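Local structure of protein her-1 (Caenorhabditis elegans, 1SZH) at residues K66-N69 with L70-V74; G80-Q83 with E84-R88; T107-D110 with S111-S114. The protein directs male development in C. elegans as a secreted protein that probably signals in sex determination and inhibits tra-2a. The protein carries 2 engineered substitutions. All blocks are in the same frame, centred on the assembly; numbering follows the deposited sequence.

From the N terminus, three local contacts follow in series; none nests in or crosses another. Interaction 1 (66-74) turns the loop after helix 47-59 into a 3-10 segment. Interaction 2 (80-88) closes the tight turn that leaves a 3-10 segment and enters helix 85-97. Interaction 3 (107-114) lies wholly within the next helix, 105-115, and closes no loop beyond the helical turns. Interactions 1 and 3 meet directly, Ile-68 CB lying 3.5 Å from Arg-108 NH1, while interaction 2 stays apart, its nearest atoms about 9 Å from each of the others. Between interactions 1 and 2, the Cys-76 to Cys-94 disulfide ties the chain to helix 85-97.

Interaction 1 (K66-N69 with L70-V74); sequences KKIN and LDDSV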
loop_
_atom_site.group_PDB
_atom_site.type_symbol
_atom_site.label_atom_id
_atom_site.label_comp_id
_atom_site.label_asym_id
_atom_site.label_seq_id
_atom_site.Cartn_x
_atom_site.Cartn_y
_atom_site.Cartn_z
ATOM N N LYS A 66 -6.920 8.329 -6.033
ATOM C CA LYS A 66 -6.729 7.901 -4.640
ATOM C C LYS A 66 -6.069 6.525 -4.559
ATOM O O LYS A 66 -5.652 6.095 -3.481
ATOM C CB LYS A 66 -8.060 7.839 -3.899
ATOM C CG LYS A 66 -8.717 9.182 -3.702
ATOM C CD LYS A 66 -9.892 9.057 -2.756
ATOM C CE LYS A 66 -10.494 10.415 -2.390
ATOM N NZ LYS A 66 -11.743 10.277 -1.567
ATOM N N LYS A 67 -5.986 5.834 -5.688
ATOM C CA LYS A 67 -5.396 4.504 -5.734
ATOM C C LYS A 67 -3.873 4.539 -5.780
ATOM O O LYS A 67 -3.277 5.508 -6.275
ATOM C CB LYS A 67 -5.890 3.740 -6.978
ATOM C CG LYS A 67 -7.390 3.542 -7.027
ATOM C CD LYS A 67 -7.829 2.538 -8.088
ATOM C CE LYS A 67 -7.694 3.074 -9.484
ATOM N NZ LYS A 67 -8.415 2.184 -10.467
ATOM N N ILE A 68 -3.251 3.475 -5.271
ATOM C CA ILE A 68 -1.794 3.327 -5.338
ATOM C C ILE A 68 -1.514 1.908 -5.784
ATOM O O ILE A 68 -2.074 0.949 -5.234
ATOM C CB ILE A 68 -1.100 3.578 -3.993
ATOM C CG1 ILE A 68 -1.176 5.077 -3.666
ATOM C CG2 ILE A 68 0.390 3.148 -4.084
ATOM C CD1 ILE A 68 -0.664 5.417 -2.290
ATOM N N ASN A 69 -0.649 1.761 -6.785
ATOM C CA ASN A 69 -0.314 0.457 -7.306
ATOM C C ASN A 69 0.293 -0.419 -6.198
ATOM O O ASN A 69 1.200 0.016 -5.474
ATOM C CB ASN A 69 0.684 0.604 -8.460
ATOM C CG ASN A 69 0.804 -0.660 -9.299
ATOM O OD1 ASN A 69 0.406 -0.686 -10.481
ATOM N ND2 ASN A 69 1.346 -1.706 -8.716
ATOM N N LEU A 70 -0.214 -1.637 -6.054
ATOM C CA LEU A 70 0.305 -2.541 -5.038
ATOM C C LEU A 70 1.825 -2.731 -5.081
ATOM O O LEU A 70 2.468 -2.856 -4.027
ATOM C CB LEU A 70 -0.386 -3.910 -5.142
ATOM C CG LEU A 70 0.020 -4.950 -4.089
ATOM C CD1 LEU A 70 -0.298 -4.461 -2.672
ATOM C CD2 LEU A 70 -0.741 -6.250 -4.399
ATOM N N ASP A 71 2.404 -2.722 -6.282
ATOM C CA ASP A 71 3.836 -2.909 -6.438
ATOM C C ASP A 71 4.670 -1.835 -5.770
ATOM O O ASP A 71 5.827 -2.075 -5.445
ATOM C CB ASP A 71 4.241 -2.974 -7.919
ATOM C CG ASP A 71 3.614 -4.139 -8.649
ATOM O OD1 ASP A 71 3.532 -5.239 -8.060
ATOM O OD2 ASP A 71 3.217 -3.951 -9.820
ATOM N N ASP A 72 4.104 -0.652 -5.563
ATOM C CA ASP A 72 4.861 0.413 -4.916
ATOM C C ASP A 72 5.205 0.092 -3.455
ATOM O O ASP A 72 6.076 0.738 -2.860
ATOM C CB ASP A 72 4.085 1.742 -4.959
ATOM C CG ASP A 72 4.002 2.343 -6.359
ATOM O OD1 ASP A 72 4.471 1.708 -7.327
ATOM O OD2 ASP A 72 3.438 3.455 -6.481
ATOM N N SER A 73 4.563 -0.915 -2.869
ATOM C CA SER A 73 4.874 -1.221 -1.480
ATOM C C SER A 73 6.320 -1.688 -1.316
ATOM O O SER A 73 6.893 -1.560 -0.232
ATOM C CB SER A 73 3.905 -2.270 -0.920
ATOM O OG SER A 73 4.009 -3.500 -1.627
ATOM N N VAL A 74 6.926 -2.195 -2.386
ATOM C CA VAL A 74 8.317 -2.655 -2.284
ATOM C C VAL A 74 9.271 -1.479 -2.028
ATOM O O VAL A 74 10.361 -1.654 -1.486
ATOM C CB VAL A 74 8.749 -3.412 -3.563
ATOM C CG1 VAL A 74 7.767 -4.548 -3.880
ATOM C CG2 VAL A 74 8.844 -2.460 -4.712
HETATM O O HOH W 1 0.952 4.031 -7.493
#
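Asp-72 N donates to Asn-69 O at 3.0 Å, bending the chain back after three residues. The donor sits above the carbonyl plane, 49° out of it. One residue on, Leu-70 O takes two bonds from Ser-73: one from the backbone N, the other from OG at 2.9 Å, arriving almost straight down the C=O direction. These three-residue steps open a 3-10 segment, probably part of the extended 3-10 helix noted for this protein. Water adds a second link between the segments, accepting from Asn-69 N at 2.9 Å and donating to Asp-72 OD2 at 2.7 Å. That carboxylate is also held from outside by salt bridges, OD1 to Arg-133 and OD2 to Arg-130 of helix 120-134. Among the side chains, Asn-69 has CG anti to its N (chi1 -165°), which brings ND2 to 3.1 Å from Asp-71 OD2. With an alanine at Asn-69 the amide is gone, and the Asp-71 carboxylate would probably lose a polar neighbour and turn more freely. Ile-68 CG2 lies against the Asp-72 side chain, 3.9 Å from OD2 and 4.0 Å from CB, the two side chains crossing at about a right angle.

Interaction 2 (G80-Q83 with E84-R88); sequences GNDQ and EDSGR. Engineered in segment 84-88: Glu-84 (natural residue Asn).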
loop_
_atom_site.group_PDB
_atom_site.type_symbol
_atom_site.label_atom_id
_atom_site.label_comp_id
_atom_site.label_asym_id
_atom_site.label_seq_id
_atom_site.Cartn_x
_atom_site.Cartn_y
_atom_site.Cartn_z
ATOM N N GLY A 80 14.328 1.565 5.952
ATOM C CA GLY A 80 15.122 0.797 6.890
ATOM C C GLY A 80 16.607 1.041 6.699
ATOM O O GLY A 80 17.418 0.521 7.461
ATOM N N ASN A 81 16.974 1.827 5.688
ATOM C CA ASN A 81 18.392 2.094 5.452
ATOM C C ASN A 81 18.883 2.990 6.572
ATOM O O ASN A 81 20.082 3.117 6.813
ATOM C CB ASN A 81 18.605 2.720 4.071
ATOM C CG ASN A 81 18.489 1.692 2.946
ATOM O OD1 ASN A 81 19.206 0.686 2.930
ATOM N ND2 ASN A 81 17.588 1.942 2.003
ATOM N N ASP A 82 17.931 3.614 7.252
ATOM C CA ASP A 82 18.240 4.438 8.404
ATOM C C ASP A 82 18.378 3.336 9.451
ATOM O O ASP A 82 17.393 2.935 10.074
ATOM C CB ASP A 82 17.050 5.335 8.749
ATOM C CG ASP A 82 17.315 6.218 9.940
ATOM O OD1 ASP A 82 17.754 5.693 10.982
ATOM O OD2 ASP A 82 17.081 7.437 9.838
ATOM N N GLN A 83 19.595 2.823 9.607
ATOM C CA GLN A 83 19.859 1.736 10.543
ATOM C C GLN A 83 19.637 2.115 12.001
ATOM O O GLN A 83 20.548 2.032 12.825
ATOM C CB GLN A 83 21.287 1.222 10.343
ATOM C CG GLN A 83 21.548 0.655 8.948
ATOM C CD GLN A 83 20.674 -0.549 8.628
ATOM O OE1 GLN A 83 19.841 -0.965 9.438
ATOM N NE2 GLN A 83 20.861 -1.117 7.440
ATOM N N GLU A 84 18.413 2.536 12.299
ATOM C CA GLU A 84 18.008 2.927 13.642
ATOM C C GLU A 84 16.602 2.374 13.801
ATOM O O GLU A 84 15.906 2.158 12.810
ATOM C CB GLU A 84 17.997 4.449 13.782
ATOM C CG GLU A 84 19.347 5.087 13.505
ATOM C CD GLU A 84 19.311 6.599 13.603
ATOM O OE1 GLU A 84 18.212 7.155 13.815
ATOM O OE2 GLU A 84 20.383 7.231 13.464
ATOM N N ASP A 85 16.184 2.142 15.037
ATOM C CA ASP A 85 14.862 1.588 15.273
ATOM C C ASP A 85 13.743 2.366 14.597
ATOM O O ASP A 85 12.773 1.763 14.123
ATOM C CB ASP A 85 14.560 1.502 16.773
ATOM C CG ASP A 85 15.539 0.618 17.528
ATOM O OD1 ASP A 85 15.975 -0.428 16.989
ATOM O OD2 ASP A 85 15.850 0.978 18.679
ATOM N N SER A 86 13.853 3.694 14.548
ATOM C CA SER A 86 12.781 4.486 13.930
ATOM C C SER A 86 12.707 4.192 12.439
ATOM O O SER A 86 11.626 4.203 11.850
ATOM C CB SER A 86 12.993 5.988 14.187
ATOM O OG SER A 86 14.161 6.463 13.544
ATOM N N GLY A 87 13.846 3.879 11.837
ATOM C CA GLY A 87 13.852 3.570 10.413
ATOM C C GLY A 87 13.044 2.320 10.125
ATOM O O GLY A 87 12.208 2.299 9.221
ATOM N N ARG A 88 13.292 1.272 10.902
ATOM C CA ARG A 88 12.574 0.008 10.737
ATOM C C ARG A 88 11.093 0.216 11.057
ATOM O O ARG A 88 10.227 -0.361 10.404
ATOM C CB ARG A 88 13.165 -1.050 11.663
ATOM C CG ARG A 88 12.488 -2.405 11.595
ATOM C CD ARG A 88 13.385 -3.464 12.245
ATOM N NE ARG A 88 12.770 -4.791 12.275
ATOM C CZ ARG A 88 11.758 -5.131 13.069
ATOM N NH1 ARG A 88 11.245 -4.242 13.908
ATOM N NH2 ARG A 88 11.259 -6.358 13.023
#
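Asp-82 and Glu-84 meet through both backbone and side chain where the chain turns into helix 85-97. In the backbone, Glu-84 N bonds to Asp-82 O at 2.5 Å, a distance so short that its exact value is doubtful, closing an inverse gamma turn centred on Gln-83. A second inverse gamma turn, centred on Asp-82, precedes it, its bond from Gln-83 N to Asn-81 O being weak. Glu-84 then occupies the N-cap position, and its O receives weak bonds from Gly-87 N and Arg-88 N as the first helical turn forms.

Steric fit comes next. Asp-82 O lies 3.6 Å from Gly-87 CA, and a beta carbon on that glycine would run into the oxygen, so the turn can lie close against the helix start.

The side chains meet less comfortably. CG of Asp-82 is anti to the backbone N (chi1 -180°), which swings OD1 against Glu-84, 3.0 Å from CG and 3.2 Å from OE1, with the carboxylate planes 80° apart. Glu-84 is an engineered replacement for asparagine at a predicted N-glycosylation site, so this crowding is not the natural pairing. Asp-82 OD2 also comes close to Asp-119 OD1. Three acidic groups gathered this way would tend to hold a proton more readily than isolated carboxylates.

Interaction 3 (T107-D110 with S111-S114); sequences TRLD and SIKS
Leu-109 and Ile-112 stand one turn apart on the alpha helix 105-115 and touch at their ends, Leu-109 CD2 lying 4.4 Å from Ile-112 CD1. They give the helix an apolar side: both pack on Phe-126 of helix 120-134, and Ile-112 also touches Cys-94 and Leu-97 of helix 85-97, so this helix is joined to both of its neighbours in the helical packing of the protein.

Ile-112 is turned back along its own helix. Its CG1 is anti to the carbonyl carbon (chi1 -67°), which lays that branch against the preceding turn, with CG1 3.2 Å and CD1 3.4 Å from Arg-108 O. That same oxygen receives Ile-112 N at 2.9 Å, so the isoleucine meets it with both backbone and side chain. CD1 comes within loose reach of Arg-108 CB as well. Beyond CB the arginine runs extended and buried, away from the later turn; NE bonds to Ile-103 O and NH2 to Tyr-52 OH, which fix the guanidinium group in the interior.

Two further side chains, those of Ser-111 and Lys-113, rest their CB atoms on carbonyls of the turn before. Ser-111 sets CB 3.6 Å from Arg-108 O, while its OG makes a weak bond to Arg-93. Lys-113 rests CB against Leu-109 O and then extends outward; its side chain also touches Tyr-123 of helix 120-134. The helix bonds from Ser-111 N to Thr-107 O and from Lys-113 N to Leu-109 O run alongside these touches. At the end, Asp-110 O is gripped twice by Ser-114, with N and OG each at 3.0 Å and reaching the oxygen from opposite faces of the carbonyl plane.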
loop_
_atom_site.group_PDB
_atom_site.type_symbol
_atom_site.label_atom_id
_atom_site.label_comp_id
_atom_site.label_asym_id
_atom_site.label_seq_id
_atom_site.Cartn_x
_atom_site.Cartn_y
_atom_site.Cartn_z
ATOM N N THR A 107 -3.746 9.925 2.513
ATOM C CA THR A 107 -3.648 9.505 3.905
ATOM C C THR A 107 -2.390 8.670 4.127
ATOM O O THR A 107 -1.675 8.870 5.102
ATOM C CB THR A 107 -4.900 8.718 4.321
ATOM O OG1 THR A 107 -6.035 9.581 4.218
ATOM C CG2 THR A 107 -4.781 8.229 5.774
ATOM N N ARG A 108 -2.106 7.748 3.213
ATOM C CA ARG A 108 -0.904 6.932 3.356
ATOM C C ARG A 108 0.341 7.810 3.274
ATOM O O ARG A 108 1.237 7.714 4.111
ATOM C CB ARG A 108 -0.759 5.918 2.223
ATOM C CG ARG A 108 -1.877 4.938 2.033
ATOM C CD ARG A 108 -1.482 4.031 0.882
ATOM N NE ARG A 108 -2.562 3.091 0.552
ATOM C CZ ARG A 108 -2.419 2.098 -0.315
ATOM N NH1 ARG A 108 -1.255 1.915 -0.961
ATOM N NH2 ARG A 108 -3.427 1.265 -0.515
ATOM N N LEU A 109 0.409 8.645 2.234
ATOM C CA LEU A 109 1.595 9.451 2.025
ATOM C C LEU A 109 1.844 10.463 3.125
ATOM O O LEU A 109 2.997 10.728 3.470
ATOM C CB LEU A 109 1.562 10.102 0.633
ATOM C CG LEU A 109 1.590 9.107 -0.537
ATOM C CD1 LEU A 109 1.416 9.859 -1.868
ATOM C CD2 LEU A 109 2.901 8.325 -0.546
ATOM N N ASP A 110 0.783 11.024 3.688
ATOM C CA ASP A 110 0.956 11.978 4.779
ATOM C C ASP A 110 1.600 11.262 5.971
ATOM O O ASP A 110 2.493 11.808 6.624
ATOM C CB ASP A 110 -0.389 12.577 5.212
ATOM C CG ASP A 110 -0.963 13.536 4.182
ATOM O OD1 ASP A 110 -0.190 14.071 3.353
ATOM O OD2 ASP A 110 -2.190 13.766 4.216
ATOM N N SER A 111 1.164 10.031 6.244
ATOM C CA SER A 111 1.700 9.278 7.388
ATOM C C SER A 111 3.137 8.854 7.138
ATOM O O SER A 111 3.980 8.955 8.030
ATOM C CB SER A 111 0.801 8.052 7.672
ATOM O OG SER A 111 1.350 7.282 8.734
ATOM N N ILE A 112 3.425 8.408 5.915
ATOM C CA ILE A 112 4.779 8.003 5.570
ATOM C C ILE A 112 5.721 9.219 5.584
ATOM O O ILE A 112 6.844 9.136 6.066
ATOM C CB ILE A 112 4.780 7.346 4.169
ATOM C CG1 ILE A 112 4.002 6.034 4.220
ATOM C CG2 ILE A 112 6.233 7.099 3.687
ATOM C CD1 ILE A 112 3.567 5.529 2.823
ATOM N N LYS A 113 5.279 10.347 5.039
ATOM C CA LYS A 113 6.129 11.536 5.043
ATOM C C LYS A 113 6.377 11.962 6.489
ATOM O O LYS A 113 7.484 12.355 6.827
ATOM C CB LYS A 113 5.467 12.683 4.272
ATOM C CG LYS A 113 6.362 13.920 4.137
ATOM C CD LYS A 113 5.738 14.934 3.199
ATOM C CE LYS A 113 6.651 16.144 2.993
ATOM N NZ LYS A 113 6.051 17.099 2.021
ATOM N N SER A 114 5.360 11.855 7.344
ATOM C CA SER A 114 5.546 12.254 8.732
ATOM C C SER A 114 6.549 11.382 9.472
ATOM O O SER A 114 7.385 11.916 10.187
ATOM C CB SER A 114 4.207 12.269 9.458
ATOM O OG SER A 114 3.438 13.367 8.987
#